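Local coordinates for protein hemoglobin chain d1 (Lumbricus terrestris, PDB 1X9F) that binds heme and probably carries oxygen, as a globin subunit of the multi-chain hemoglobin of the earthworm, at residues H110-H113 with V114-D117. Numbering follows the deposited sequence.
Sequences HLLH and VLGD
Val114 N gives its hydrogen to His110 O at 2.9 Å in an almost straight bond (N-H...O 174°), and the next three amides repeat the step: Leu115 N to Leu111 O at 2.8 Å, Gly116 N to Leu112 O at 2.9 Å, and Asp117 N to His113 O, the longest at 3.2 Å. Each carbonyl of 110-113 thus accepts from the amide four residues on. The imidazole of His110 turns back instead, its ND1 hydrogen-bonded to Ile106 O. A methyl of Leu115, CD1, rests against the branch point of Leu111, 3.7 Å from CG. This is regular alpha-helix near the end of helix 101-119 of the globin fold; the Leu111 side chain comes within about 6 Å of the heme, while Leu112 and Leu115 pack on Trp128 of helix 125-139. Asp117 OD1 forms a salt bridge with Arg33 NH2 of the second subunit, another copy of this protein. Its OD2 lies obliquely to the His113 ring, a near approach only, 3.7 Å from ND1 with the two planes 81° apart. With CG anti to the backbone N (chi1 -171°), that ring lies on the side of Asp117, and His113 also packs against Asp37 of the second subunit.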
# COMPACT_ATOMS: atom_id res chain seq x y z
N HIS D 110 -4.61 9.35 21.32
CA HIS D 110 -4.91 9.00 19.95
C HIS D 110 -4.04 9.71 18.94
O HIS D 110 -3.71 9.14 17.90
CB HIS D 110 -6.38 9.22 19.66
CG HIS D 110 -7.26 8.16 20.23
ND1 HIS D 110 -7.92 8.31 21.43
CD2 HIS D 110 -7.61 6.94 19.75
CE1 HIS D 110 -8.63 7.22 21.67
NE2 HIS D 110 -8.46 6.38 20.67
N LEU D 111 -3.67 10.96 19.22
CA LEU D 111 -2.70 11.65 18.39
C LEU D 111 -1.42 10.81 18.29
O LEU D 111 -0.94 10.54 17.19
CB LEU D 111 -2.38 13.04 18.93
CG LEU D 111 -1.34 13.83 18.14
CD1 LEU D 111 -1.82 14.14 16.71
CD2 LEU D 111 -0.96 15.11 18.88
N LEU D 112 -0.91 10.35 19.43
CA LEU D 112 0.32 9.56 19.45
C LEU D 112 0.19 8.24 18.70
O LEU D 112 1.13 7.80 18.02
CB LEU D 112 0.80 9.32 20.89
CG LEU D 112 1.27 10.55 21.67
CD1 LEU D 112 1.93 10.12 22.97
CD2 LEU D 112 2.24 11.41 20.87
N HIS D 113 -0.98 7.62 18.81
CA HIS D 113 -1.28 6.35 18.15
C HIS D 113 -1.34 6.51 16.62
O HIS D 113 -0.73 5.72 15.89
CB HIS D 113 -2.59 5.79 18.70
CG HIS D 113 -2.89 4.40 18.25
ND1 HIS D 113 -3.35 4.12 16.98
CD2 HIS D 113 -2.81 3.21 18.90
CE1 HIS D 113 -3.53 2.81 16.87
NE2 HIS D 113 -3.21 2.24 18.01
N VAL D 114 -2.06 7.52 16.15
CA VAL D 114 -2.12 7.80 14.71
C VAL D 114 -0.76 8.25 14.18
O VAL D 114 -0.37 7.87 13.08
CB VAL D 114 -3.26 8.80 14.31
CG1 VAL D 114 -4.62 8.33 14.83
CG2 VAL D 114 -2.97 10.22 14.79
N LEU D 115 -0.03 9.05 14.97
CA LEU D 115 1.31 9.48 14.57
C LEU D 115 2.23 8.27 14.42
O LEU D 115 3.00 8.18 13.46
CB LEU D 115 1.89 10.48 15.57
CG LEU D 115 1.43 11.94 15.42
CD1 LEU D 115 1.83 12.73 16.63
CD2 LEU D 115 1.98 12.58 14.16
N GLY D 116 2.12 7.34 15.37
CA GLY D 116 2.84 6.07 15.34
C GLY D 116 2.66 5.30 14.04
O GLY D 116 3.62 4.78 13.49
N ASP D 117 1.42 5.24 13.56
CA ASP D 117 1.13 4.57 12.29
C ASP D 117 1.83 5.25 11.13
O ASP D 117 2.39 4.58 10.27
CB ASP D 117 -0.37 4.56 12.01
CG ASP D 117 -1.13 3.66 12.95
OD1 ASP D 117 -0.65 2.54 13.23
OD2 ASP D 117 -2.23 3.98 13.45